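Local coordinates for RabGDI protein (Plasmodium falciparum 3D7, PDB 3P1W) that probably acts as a Rab GDP-dissociation inhibitor, holding Rab GTPases in their GDP-bound state during vesicle transport, at residues 327-332 with 408-413; 26-31 with 48-53; 334-339 with 376-381; 359-364 with 380-385. All coordinates share one frame; numbering follows the deposited sequence. Where two conformers were deposited one is given.

Interaction 1: residues 327-332 with 408-413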
loop_
_atom_site.group_PDB
_atom_site.type_symbol
_atom_site.label_atom_id
_atom_site.label_comp_id
_atom_site.label_asym_id
_atom_site.label_seq_id
_atom_site.Cartn_x
_atom_site.Cartn_y
_atom_site.Cartn_z
ATOM N N ILE A 327 -2.668 -0.461 13.419
ATOM C CA ILE A 327 -1.488 -0.881 14.147
ATOM C C ILE A 327 -0.539 -1.509 13.154
ATOM O O ILE A 327 -0.964 -2.256 12.247
ATOM C CB ILE A 327 -1.844 -1.846 15.329
ATOM C CG1 ILE A 327 -0.574 -2.270 16.071
ATOM C CG2 ILE A 327 -2.687 -3.068 14.828
ATOM C CD1 ILE A 327 -0.869 -2.967 17.455
ATOM N N ARG A 328 0.721 -1.107 13.244
ATOM C CA ARG A 328 1.811 -1.741 12.533
ATOM C C ARG A 328 2.892 -2.135 13.503
ATOM O O ARG A 328 3.289 -1.354 14.363
ATOM C CB ARG A 328 2.419 -0.825 11.438
ATOM C CG ARG A 328 1.442 -0.410 10.382
ATOM C CD ARG A 328 2.075 0.279 9.201
ATOM N NE ARG A 328 1.029 0.673 8.259
ATOM C CZ ARG A 328 0.296 1.798 8.356
ATOM N NH1 ARG A 328 0.533 2.685 9.311
ATOM N NH2 ARG A 328 -0.661 2.045 7.484
ATOM N N CYS A 329 3.345 -3.379 13.370
ATOM C CA CYS A 329 4.377 -3.930 14.219
ATOM C C CYS A 329 5.505 -4.381 13.327
ATOM O O CYS A 329 5.357 -5.338 12.572
ATOM C CB CYS A 329 3.849 -5.127 15.028
ATOM S SG CYS A 329 5.096 -5.671 16.246
ATOM N N ILE A 330 6.620 -3.661 13.408
ATOM C CA ILE A 330 7.852 -4.007 12.726
ATOM C C ILE A 330 8.655 -4.969 13.592
ATOM O O ILE A 330 8.945 -4.667 14.755
ATOM C CB ILE A 330 8.676 -2.735 12.423
ATOM C CG1 ILE A 330 7.893 -1.814 11.468
ATOM C CG2 ILE A 330 10.083 -3.118 11.872
ATOM C CD1 ILE A 330 8.406 -0.352 11.378
ATOM N N CYS A 331 9.014 -6.131 13.031
ATOM C CA CYS A 331 9.680 -7.189 13.774
ATOM C C CYS A 331 10.993 -7.561 13.091
ATOM O O CYS A 331 11.010 -7.862 11.895
ATOM C CB CYS A 331 8.834 -8.452 13.794
ATOM S SG CYS A 331 7.148 -8.230 14.345
ATOM N N ILE A 332 12.081 -7.517 13.845
ATOM C CA ILE A 332 13.356 -8.004 13.357
ATOM C C ILE A 332 13.387 -9.496 13.615
ATOM O O ILE A 332 13.221 -9.929 14.767
ATOM C CB ILE A 332 14.534 -7.325 14.064
ATOM C CG1 ILE A 332 14.609 -5.843 13.667
ATOM C CG2 ILE A 332 15.846 -7.984 13.673
ATOM C CD1 ILE A 332 15.638 -5.043 14.437
ATOM N N LYS A 408 10.538 -5.946 18.488
ATOM C CA LYS A 408 9.270 -5.424 17.979
ATOM C C LYS A 408 9.246 -3.899 18.121
ATOM O O LYS A 408 9.632 -3.344 19.157
ATOM C CB LYS A 408 8.089 -5.966 18.769
ATOM C CG LYS A 408 7.757 -7.410 18.502
ATOM C CD LYS A 408 6.714 -7.906 19.506
ATOM C CE LYS A 408 6.613 -9.446 19.488
ATOM N NZ LYS A 408 5.623 -9.930 20.521
ATOM N N PHE A 409 8.791 -3.240 17.082
ATOM C CA PHE A 409 8.613 -1.797 17.082
ATOM C C PHE A 409 7.145 -1.498 16.674
ATOM O O PHE A 409 6.790 -1.654 15.517
ATOM C CB PHE A 409 9.579 -1.174 16.087
ATOM C CG PHE A 409 11.012 -1.593 16.264
ATOM C CD1 PHE A 409 11.898 -0.778 16.937
ATOM C CD2 PHE A 409 11.475 -2.822 15.779
ATOM C CE1 PHE A 409 13.240 -1.133 17.102
ATOM C CE2 PHE A 409 12.799 -3.202 15.959
ATOM C CZ PHE A 409 13.697 -2.342 16.627
ATOM N N VAL A 410 6.317 -1.106 17.631
ATOM C CA VAL A 410 4.892 -0.984 17.438
ATOM C C VAL A 410 4.450 0.464 17.333
ATOM O O VAL A 410 4.890 1.310 18.130
ATOM C CB VAL A 410 4.103 -1.579 18.601
ATOM C CG1 VAL A 410 2.606 -1.380 18.338
ATOM C CG2 VAL A 410 4.441 -3.066 18.781
ATOM N N LYS A 411 3.614 0.770 16.340
ATOM C CA LYS A 411 3.055 2.117 16.168
ATOM C C LYS A 411 1.564 2.011 15.875
ATOM O O LYS A 411 1.136 1.293 14.955
ATOM C CB LYS A 411 3.753 2.891 15.039
ATOM C CG LYS A 411 3.338 4.336 14.939
ATOM C CD LYS A 411 4.185 5.042 13.879
ATOM C CE LYS A 411 3.781 6.507 13.728
ATOM N NZ LYS A 411 4.681 7.150 12.752
ATOM N N ILE A 412 0.778 2.695 16.692
ATOM C CA ILE A 412 -0.651 2.780 16.486
ATOM C C ILE A 412 -1.008 4.201 16.063
ATOM O O ILE A 412 -0.587 5.185 16.712
ATOM C CB ILE A 412 -1.425 2.379 17.749
ATOM C CG1 ILE A 412 -1.132 0.924 18.115
ATOM C CG2 ILE A 412 -2.948 2.590 17.532
ATOM C CD1 ILE A 412 -1.555 0.547 19.580
ATOM N N SER A 413 -1.698 4.325 14.942
ATOM C CA SER A 413 -1.986 5.641 14.349
ATOM C C SER A 413 -3.490 5.819 14.097
ATOM O O SER A 413 -4.191 4.864 13.711
ATOM C CB SER A 413 -1.230 5.797 13.026
ATOM O OG SER A 413 0.178 5.672 13.188
HETATM O O HOH W 1 5.595 0.128 13.601
#

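Interaction 2: residues 26-31 with 48-53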
loop_
_atom_site.group_PDB
_atom_site.type_symbol
_atom_site.label_atom_id
_atom_site.label_comp_id
_atom_site.label_asym_id
_atom_site.label_seq_id
_atom_site.Cartn_x
_atom_site.Cartn_y
_atom_site.Cartn_z
ATOM N N LEU A 26 2.016 20.390 1.592
ATOM C CA LEU A 26 2.543 20.338 2.936
ATOM C C LEU A 26 2.668 18.865 3.328
ATOM O O LEU A 26 1.673 18.146 3.304
ATOM C CB LEU A 26 1.619 21.070 3.902
ATOM C CG LEU A 26 1.258 22.510 3.521
ATOM C CD1 LEU A 26 0.318 23.073 4.563
ATOM C CD2 LEU A 26 2.496 23.368 3.379
ATOM N N GLY A 27 3.886 18.448 3.671
ATOM C CA GLY A 27 4.209 17.053 3.997
ATOM C C GLY A 27 4.907 16.429 2.803
ATOM O O GLY A 27 4.585 16.774 1.660
ATOM N N THR A 28 5.874 15.545 3.060
ATOM C CA THR A 28 6.522 14.771 2.003
ATOM C C THR A 28 6.237 13.251 2.126
ATOM O O THR A 28 7.033 12.434 1.665
ATOM C CB THR A 28 8.030 15.080 1.876
ATOM O OG1 THR A 28 8.704 14.864 3.121
ATOM C CG2 THR A 28 8.241 16.589 1.435
ATOM N N GLY A 29 5.054 12.911 2.639
ATOM C CA GLY A 29 4.549 11.537 2.555
ATOM C C GLY A 29 4.502 11.179 1.084
ATOM O O GLY A 29 4.541 12.064 0.197
ATOM N N LEU A 30 4.448 9.885 0.820
ATOM C CA LEU A 30 4.466 9.357 -0.530
ATOM C C LEU A 30 3.394 9.970 -1.412
ATOM O O LEU A 30 3.691 10.419 -2.529
ATOM C CB LEU A 30 4.344 7.812 -0.499
ATOM C CG LEU A 30 5.560 7.088 0.079
ATOM C CD1 LEU A 30 5.245 5.582 0.182
ATOM C CD2 LEU A 30 6.812 7.345 -0.759
ATOM N N LYS A 31 2.160 10.052 -0.926
ATOM C CA LYS A 31 1.089 10.640 -1.739
ATOM C C LYS A 31 1.397 12.097 -2.157
ATOM O O LYS A 31 1.204 12.473 -3.318
ATOM C CB LYS A 31 -0.235 10.613 -1.003
ATOM C CG LYS A 31 -0.860 9.206 -0.778
ATOM C CD LYS A 31 -2.038 9.344 0.178
ATOM C CE LYS A 31 -2.714 8.060 0.488
ATOM N NZ LYS A 31 -3.974 8.261 1.252
ATOM N N VAL A 48 6.910 22.747 -2.073
ATOM C CA VAL A 48 6.681 21.602 -1.166
ATOM C C VAL A 48 7.403 21.871 0.144
ATOM O O VAL A 48 8.625 22.114 0.126
ATOM C CB VAL A 48 7.186 20.289 -1.807
ATOM C CG1 VAL A 48 6.916 19.082 -0.878
ATOM C CG2 VAL A 48 6.521 20.099 -3.175
ATOM N N LEU A 49 6.658 21.869 1.257
ATOM C CA LEU A 49 7.173 22.217 2.581
ATOM C C LEU A 49 6.909 21.103 3.566
ATOM O O LEU A 49 5.827 20.511 3.536
ATOM C CB LEU A 49 6.462 23.471 3.119
ATOM C CG LEU A 49 6.518 24.676 2.185
ATOM C CD1 LEU A 49 5.788 25.851 2.820
ATOM C CD2 LEU A 49 7.963 25.022 1.888
ATOM N N ASP A 50 7.863 20.863 4.468
ATOM C CA ASP A 50 7.712 19.860 5.509
ATOM C C ASP A 50 8.329 20.373 6.800
ATOM O O ASP A 50 9.470 20.866 6.814
ATOM C CB ASP A 50 8.392 18.549 5.062
ATOM C CG ASP A 50 7.970 17.322 5.899
ATOM O OD1 ASP A 50 7.727 17.435 7.113
ATOM O OD2 ASP A 50 7.863 16.245 5.294
ATOM N N ARG A 51 7.581 20.253 7.888
ATOM C CA ARG A 51 8.065 20.678 9.196
ATOM C C ARG A 51 9.249 19.846 9.714
ATOM O O ARG A 51 10.020 20.316 10.532
ATOM C CB ARG A 51 6.924 20.651 10.213
ATOM C CG ARG A 51 6.461 19.258 10.611
ATOM C CD ARG A 51 5.429 19.271 11.741
ATOM N NE ARG A 51 4.100 19.660 11.284
ATOM C CZ ARG A 51 3.195 18.839 10.740
ATOM N NH1 ARG A 51 3.452 17.558 10.534
ATOM N NH2 ARG A 51 2.014 19.317 10.389
ATOM N N ASN A 52 9.352 18.598 9.251
ATOM C CA ASN A 52 10.337 17.653 9.739
ATOM C C ASN A 52 11.710 17.890 9.129
ATOM O O ASN A 52 11.811 18.482 8.050
ATOM C CB ASN A 52 9.892 16.215 9.386
ATOM C CG ASN A 52 8.612 15.794 10.087
ATOM O OD1 ASN A 52 8.339 16.211 11.212
ATOM N ND2 ASN A 52 7.824 14.944 9.420
ATOM N N PRO A 53 12.774 17.385 9.795
ATOM C CA PRO A 53 14.130 17.434 9.228
ATOM C C PRO A 53 14.499 16.274 8.294
ATOM O O PRO A 53 15.636 16.205 7.845
ATOM C CB PRO A 53 15.036 17.449 10.474
ATOM C CG PRO A 53 14.268 16.731 11.519
ATOM C CD PRO A 53 12.778 16.851 11.168
#

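Interaction 3: residues 334-339 with 376-381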
loop_
_atom_site.group_PDB
_atom_site.type_symbol
_atom_site.label_atom_id
_atom_site.label_comp_id
_atom_site.label_asym_id
_atom_site.label_seq_id
_atom_site.Cartn_x
_atom_site.Cartn_y
_atom_site.Cartn_z
ATOM N N SER A 334 15.559 -13.348 12.877
ATOM C CA SER A 334 16.843 -14.007 12.637
ATOM C C SER A 334 16.851 -14.831 11.342
ATOM O O SER A 334 17.915 -15.213 10.850
ATOM C CB SER A 334 17.150 -14.997 13.785
ATOM O OG SER A 334 16.811 -14.477 15.071
ATOM N N ASN A 335 15.662 -15.151 10.832
ATOM C CA ASN A 335 15.499 -16.073 9.705
ATOM C C ASN A 335 14.251 -15.720 8.913
ATOM O O ASN A 335 13.406 -14.977 9.420
ATOM C CB ASN A 335 15.367 -17.497 10.226
ATOM C CG ASN A 335 16.692 -18.068 10.690
ATOM O OD1 ASN A 335 17.645 -18.213 9.893
ATOM N ND2 ASN A 335 16.782 -18.367 11.981
ATOM N N PRO A 336 14.119 -16.257 7.680
ATOM C CA PRO A 336 12.860 -16.047 6.962
ATOM C C PRO A 336 11.636 -16.535 7.738
ATOM O O PRO A 336 11.747 -17.381 8.639
ATOM C CB PRO A 336 13.031 -16.883 5.682
ATOM C CG PRO A 336 14.532 -17.038 5.515
ATOM C CD PRO A 336 15.047 -17.135 6.927
ATOM N N ILE A 337 10.468 -16.017 7.381
ATOM C CA ILE A 337 9.209 -16.473 7.956
ATOM C C ILE A 337 9.031 -17.981 7.675
ATOM O O ILE A 337 9.074 -18.396 6.514
ATOM C CB ILE A 337 8.003 -15.708 7.388
ATOM C CG1 ILE A 337 8.046 -14.219 7.820
ATOM C CG2 ILE A 337 6.693 -16.317 7.850
ATOM C CD1 ILE A 337 6.968 -13.353 7.157
ATOM N N PRO A 338 8.786 -18.788 8.724
ATOM C CA PRO A 338 8.563 -20.225 8.473
ATOM C C PRO A 338 7.456 -20.464 7.431
ATOM O O PRO A 338 6.477 -19.701 7.370
ATOM C CB PRO A 338 8.187 -20.761 9.857
ATOM C CG PRO A 338 8.942 -19.837 10.797
ATOM C CD PRO A 338 8.794 -18.483 10.162
ATOM N N GLU A 339 7.648 -21.473 6.578
ATOM C CA GLU A 339 6.634 -21.870 5.593
ATOM C C GLU A 339 6.415 -20.854 4.448
ATOM O O GLU A 339 5.339 -20.810 3.823
ATOM C CB GLU A 339 5.294 -22.206 6.274
ATOM C CG GLU A 339 5.392 -23.064 7.571
ATOM C CD GLU A 339 6.201 -24.381 7.429
ATOM O OE1 GLU A 339 6.164 -25.017 6.354
ATOM O OE2 GLU A 339 6.850 -24.796 8.425
ATOM N N GLY A 376 21.444 -11.431 6.725
ATOM C CA GLY A 376 21.199 -12.431 7.767
ATOM C C GLY A 376 20.055 -12.025 8.685
ATOM O O GLY A 376 19.606 -12.810 9.515
ATOM N N LYS A 377 19.601 -10.787 8.575
ATOM C CA LYS A 377 18.423 -10.356 9.337
ATOM C C LYS A 377 17.264 -10.052 8.377
ATOM O O LYS A 377 17.455 -9.779 7.190
ATOM C CB LYS A 377 18.740 -9.136 10.216
ATOM C CG LYS A 377 19.823 -9.348 11.285
ATOM C CD LYS A 377 19.461 -10.426 12.320
ATOM C CE LYS A 377 20.654 -10.732 13.231
ATOM N NZ LYS A 377 20.499 -11.983 14.006
ATOM N N TYR A 378 16.049 -10.122 8.914
ATOM C CA TYR A 378 14.842 -9.889 8.148
ATOM C C TYR A 378 13.931 -8.959 8.945
ATOM O O TYR A 378 14.006 -8.907 10.183
ATOM C CB TYR A 378 14.093 -11.201 7.889
ATOM C CG TYR A 378 14.946 -12.248 7.219
ATOM C CD1 TYR A 378 14.790 -12.530 5.880
ATOM C CD2 TYR A 378 15.943 -12.912 7.917
ATOM C CE1 TYR A 378 15.586 -13.457 5.249
ATOM C CE2 TYR A 378 16.744 -13.851 7.302
ATOM C CZ TYR A 378 16.555 -14.116 5.962
ATOM O OH TYR A 378 17.330 -15.043 5.315
ATOM N N ILE A 379 13.052 -8.279 8.223
ATOM C CA ILE A 379 12.027 -7.444 8.820
ATOM C C ILE A 379 10.640 -7.882 8.342
ATOM O O ILE A 379 10.379 -7.885 7.138
ATOM C CB ILE A 379 12.249 -5.960 8.452
ATOM C CG1 ILE A 379 13.432 -5.407 9.225
ATOM C CG2 ILE A 379 11.064 -5.139 8.826
ATOM C CD1 ILE A 379 13.107 -5.209 10.660
ATOM N N ALA A 380 9.765 -8.248 9.281
ATOM C CA ALA A 380 8.370 -8.559 8.974
ATOM C C ALA A 380 7.507 -7.478 9.613
ATOM O O ALA A 380 7.666 -7.183 10.789
ATOM C CB ALA A 380 7.978 -9.964 9.528
ATOM N N ILE A 381 6.605 -6.912 8.827
ATOM C CA ILE A 381 5.743 -5.832 9.270
ATOM C C ILE A 381 4.300 -6.305 9.214
ATOM O O ILE A 381 3.746 -6.547 8.141
ATOM C CB ILE A 381 5.936 -4.585 8.406
ATOM C CG1 ILE A 381 7.439 -4.245 8.296
ATOM C CG2 ILE A 381 5.104 -3.410 8.998
ATOM C CD1 ILE A 381 8.202 -4.881 7.098
HETATM O O HOH W 2 20.332 -14.245 12.092
#

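Interaction 4: residues 359-364 with 380-385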
loop_
_atom_site.group_PDB
_atom_site.type_symbol
_atom_site.label_atom_id
_atom_site.label_comp_id
_atom_site.label_asym_id
_atom_site.label_seq_id
_atom_site.Cartn_x
_atom_site.Cartn_y
_atom_site.Cartn_z
ATOM N N SER A 359 -11.911 -7.193 9.370
ATOM C CA SER A 359 -10.984 -6.568 8.407
ATOM C C SER A 359 -9.719 -7.408 8.299
ATOM O O SER A 359 -9.306 -8.071 9.279
ATOM C CB SER A 359 -10.684 -5.134 8.826
ATOM O OG SER A 359 -10.026 -5.078 10.100
ATOM N N ASP A 360 -9.113 -7.420 7.114
ATOM C CA ASP A 360 -7.987 -8.313 6.862
ATOM C C ASP A 360 -6.738 -7.878 7.665
ATOM O O ASP A 360 -6.612 -6.707 8.077
ATOM C CB ASP A 360 -7.645 -8.363 5.378
ATOM C CG ASP A 360 -8.710 -9.058 4.516
ATOM O OD1 ASP A 360 -9.823 -9.427 4.993
ATOM O OD2 ASP A 360 -8.412 -9.217 3.310
ATOM N N ILE A 361 -5.816 -8.803 7.841
ATOM C CA ILE A 361 -4.492 -8.500 8.401
ATOM C C ILE A 361 -3.449 -8.857 7.353
ATOM O O ILE A 361 -3.657 -9.785 6.543
ATOM C CB ILE A 361 -4.284 -9.203 9.748
ATOM C CG1 ILE A 361 -5.306 -8.639 10.765
ATOM C CG2 ILE A 361 -2.857 -9.056 10.257
ATOM C CD1 ILE A 361 -5.223 -9.238 12.195
ATOM N N TYR A 362 -2.349 -8.112 7.349
ATOM C CA TYR A 362 -1.323 -8.225 6.326
ATOM C C TYR A 362 0.064 -8.322 6.944
ATOM O O TYR A 362 0.321 -7.748 7.982
ATOM C CB TYR A 362 -1.388 -7.016 5.394
ATOM C CG TYR A 362 -2.778 -6.672 4.875
ATOM C CD1 TYR A 362 -3.205 -7.129 3.627
ATOM C CD2 TYR A 362 -3.676 -5.911 5.637
ATOM C CE1 TYR A 362 -4.463 -6.824 3.134
ATOM C CE2 TYR A 362 -4.951 -5.606 5.160
ATOM C CZ TYR A 362 -5.339 -6.058 3.913
ATOM O OH TYR A 362 -6.586 -5.782 3.432
ATOM N N ILE A 363 0.964 -9.054 6.288
ATOM C CA ILE A 363 2.356 -9.141 6.716
ATOM C C ILE A 363 3.257 -8.991 5.494
ATOM O O ILE A 363 3.112 -9.749 4.526
ATOM C CB ILE A 363 2.700 -10.461 7.411
ATOM C CG1 ILE A 363 1.673 -10.811 8.481
ATOM C CG2 ILE A 363 4.140 -10.430 7.917
ATOM C CD1 ILE A 363 1.896 -12.171 9.220
ATOM N N ASN A 364 4.151 -8.000 5.522
ATOM C CA ASN A 364 5.211 -7.888 4.514
ATOM C C ASN A 364 6.543 -8.280 5.104
ATOM O O ASN A 364 6.786 -8.045 6.271
ATOM C CB ASN A 364 5.273 -6.489 3.956
ATOM C CG ASN A 364 4.216 -6.263 2.912
ATOM O OD1 ASN A 364 3.590 -7.227 2.429
ATOM N ND2 ASN A 364 3.992 -5.011 2.552
ATOM N N ALA A 380 9.765 -8.248 9.281
ATOM C CA ALA A 380 8.370 -8.559 8.974
ATOM C C ALA A 380 7.507 -7.478 9.613
ATOM O O ALA A 380 7.666 -7.183 10.789
ATOM C CB ALA A 380 7.978 -9.964 9.528
ATOM N N ILE A 381 6.605 -6.912 8.827
ATOM C CA ILE A 381 5.743 -5.832 9.270
ATOM C C ILE A 381 4.300 -6.305 9.214
ATOM O O ILE A 381 3.746 -6.547 8.141
ATOM C CB ILE A 381 5.936 -4.585 8.406
ATOM C CG1 ILE A 381 7.439 -4.245 8.296
ATOM C CG2 ILE A 381 5.104 -3.410 8.998
ATOM C CD1 ILE A 381 8.202 -4.881 7.098
ATOM N N VAL A 382 3.713 -6.442 10.399
ATOM C CA VAL A 382 2.324 -6.870 10.546
ATOM C C VAL A 382 1.462 -5.631 10.635
ATOM O O VAL A 382 1.753 -4.767 11.437
ATOM C CB VAL A 382 2.144 -7.721 11.805
ATOM C CG1 VAL A 382 0.666 -8.116 11.978
ATOM C CG2 VAL A 382 3.046 -8.989 11.777
ATOM N N SER A 383 0.380 -5.551 9.851
ATOM C CA SER A 383 -0.494 -4.405 9.871
ATOM C C SER A 383 -1.944 -4.855 9.957
ATOM O O SER A 383 -2.341 -5.857 9.321
ATOM C CB SER A 383 -0.259 -3.534 8.614
ATOM O OG SER A 383 -0.408 -4.312 7.421
ATOM N N ALA A 384 -2.720 -4.123 10.742
ATOM C CA ALA A 384 -4.106 -4.418 10.961
ATOM C C ALA A 384 -4.912 -3.164 11.224
ATOM O O ALA A 384 -4.391 -2.180 11.756
ATOM C CB ALA A 384 -4.275 -5.406 12.152
ATOM N N THR A 385 -6.199 -3.216 10.908
ATOM C CA THR A 385 -7.151 -2.190 11.357
ATOM C C THR A 385 -7.586 -2.555 12.754
ATOM O O THR A 385 -7.940 -3.699 13.012
ATOM C CB THR A 385 -8.386 -2.077 10.452
ATOM O OG1 THR A 385 -7.961 -1.912 9.103
ATOM C CG2 THR A 385 -9.279 -0.843 10.885
HETATM O O HOH W 3 -7.517 -5.735 10.486
HETATM O O HOH W 4 -7.325 -4.107 7.537
#

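Interaction 1: residues 327-332 with 408-413
An antiparallel strand pair in the large mixed sheet of this Rab GDI sets Ile327, Cys329 and Cys331 of strand 320-333 across from Ile412, Val410 and Lys408 of strand 405-418. Two hydrogen-bonded pairs set the register: Arg328 with Lys411, where Arg328 N reaches Lys411 O at 3.0 Å almost straight (174°), and Ile330 with Phe409, where Phe409 N gives a shorter bond of 2.7 Å to Ile330 O. A water donates to Arg328 O and Phe409 O, so these two carbonyls have a further partner beside the backbone ladder. On the face that carries Ile327, Cys329 and Val410, Ile327 CG1 stands anti to the backbone N (chi1 180°) and meets Ile412 CG1 at 3.8 Å, while Cys329 SG touches Val410 CG2 at 3.7 Å; helix 391-394 packs against this face. On the other face the Phe409 ring turns its edge to Ile330 O, with CD2 3.3 Å from that oxygen, and Ile332 CD1 reaches ring atom CE2 at 3.7 Å. Lys72 makes a cation-pi contact with this ring, and Arg328 NH2 donates to the carbonyls of Tyr433 and Asp434. The rim of the phenyl ring, slightly positive, probably suits the carbonyl oxygen in its plane.

Interaction 2: residues 26-31 with 48-53
Thr28 meets Asp50 where a Rossmann-like beta-alpha-beta unit, consistent with the clan of this family, turns from strand 20-26 into helix 30-41, beside the end of parallel strand 46-49. From Asp50 CB, which lies 4.1 Å from Thr28 CG2, the side chain runs with CG anti to the backbone N (chi1 -164°) and divides at the carboxylate. OD2 takes the Thr28 hydroxyl, OG1, at 2.7 Å through its anti lone pair, the one turned away from OD1, and also receives a weak bond from Thr28 N. OD1 serves its own segment: Asn52 N reaches it from above the carboxylate plane, closing an Asx turn. Both oxygens are therefore engaged, which should hold the carboxylate in place and favour its charged form. Thr28 OG1 in turn accepts from Gly56 N, and the Thr28 methyl, CG2, rests on Val48 CG1 at 3.6 Å.

One step back, the strands still pair in parallel. Gly27 N donates to Leu49 O at 2.8 Å, nearly straight at 170°, and the CA of Leu26 approaches the same oxygen. The Leu26 and Leu49 side chains run alongside each other, with Leu26 CD2 against Leu49 CB. Gly27 has backbone angles where a side chain would jam against the preceding carbonyl, and its own buried O, 4.1 Å from Val48 CG1, has no hydrogen-bond partner in the model.

Interaction 3: residues 334-339 with 376-381
Tyr378 lies against the backbone of Asn335 and Pro336, where the loop leaving strand 320-333 passes the start of strand 378-385. Face contact comes first: the Asn335-Pro336 peptide lies over one face of the Tyr378 ring, with Pro336 N 3.5 Å above the centre and Asn335 C displaced toward the rim. The proline ring continues outward to the phenol end, its CG 3.4 Å from Tyr378 OH and its CD 3.5 Å from Tyr378 CZ. With CG anti to the carbonyl carbon (chi1 -55°), Tyr378 brings this face under the loop. A thinner apolar touch follows, Ile337 CD1 against Ala380 CB at 4.3 Å.

Polar contact between the segments runs through water. One molecule donates to Ser334 O at 2.9 Å and accepts from Lys377 NZ at 3.0 Å; there is no direct hydrogen bond across. The Lys377 ammonium also forms a salt bridge to Glu406, whose carboxylate takes the Ser334 hydroxyl as well and so binds both segments.

The loop follows strand 320-333, whose Leu333 pairs with the backbone of Tyr378 in strand 378-385; the Tyr378 side chain rests on Leu365 and Ser367 of strand 361-367, and Ile337 reaches Ile363 and Leu365 of that strand.

Interaction 4: residues 359-364 with 380-385
Ile361 straddles its neighbours across the sheet: CG1 rests on Ala384 CB at 3.7 Å, and the CG2 branch, anti to the backbone N, turns the other way to Val382 CG1 and comes within 3.4 Å of Ser383 O. On the same face Ile363 runs parallel to the Val382 side chain, with Ile363 CG1 4.0 Å from Val382 CG2; Pro398 and Leu399 of helix 396-400 pack onto this face. The opposite face is more polar. Tyr362 CB sits 3.5 Å from Ser383 OG, which bonds to Ala435 O, and Asn364 ND2 is held by the carbonyls of Pro93 and Ser437.

Strands 361-367 and 378-385 form a beta hairpin within the large mixed sheet, their short segments antiparallel at 165°. Tyr362 and Ser383 make one hydrogen-bonded pair, with Tyr362 N to Ser383 O at 3.0 Å. Asn364 and Ile381 make the next, with Ile381 N to Asn364 O at 2.8 Å.

Beyond the ladder, toward Ser359 and Thr385, two waters bridge the segments. One donates to Ser359 OG at 2.6 Å, has Asp360 O within hydrogen-bonding distance and accepts from Thr385 N; the second donates to Asp360 O and lies 2.8 Å from Thr385 OG1, in the plane of the Tyr362 ring at its edge. Ser359 OG also bonds to Glu387, and the Asp360 carboxylate bonds to His211 ND1 and to the backbone N of Gln352.

In the fold
From the N terminus, interaction 2 comes first: a short loop through helix 30-41 closes where strands 20-26 and 46-49 meet in the sheet of the Rossmann-like part, before the others begin. Interaction 1 then closes a long loop between strands 320-333 and 405-418, and interactions 3 and 4 are nested inside it. Interaction 4 is the hairpin of strands 361-367 and 378-385; interaction 3 ends on the same strand, sharing Ala380 and Ile381 with it. Strand 378-385 also pairs with strand 320-333, so interactions 1 and 4 belong to one sheet, and interaction 3 lays the loop after strand 320-333 against it, while interaction 2 stands apart, its centre about 22 Å from that of interaction 1.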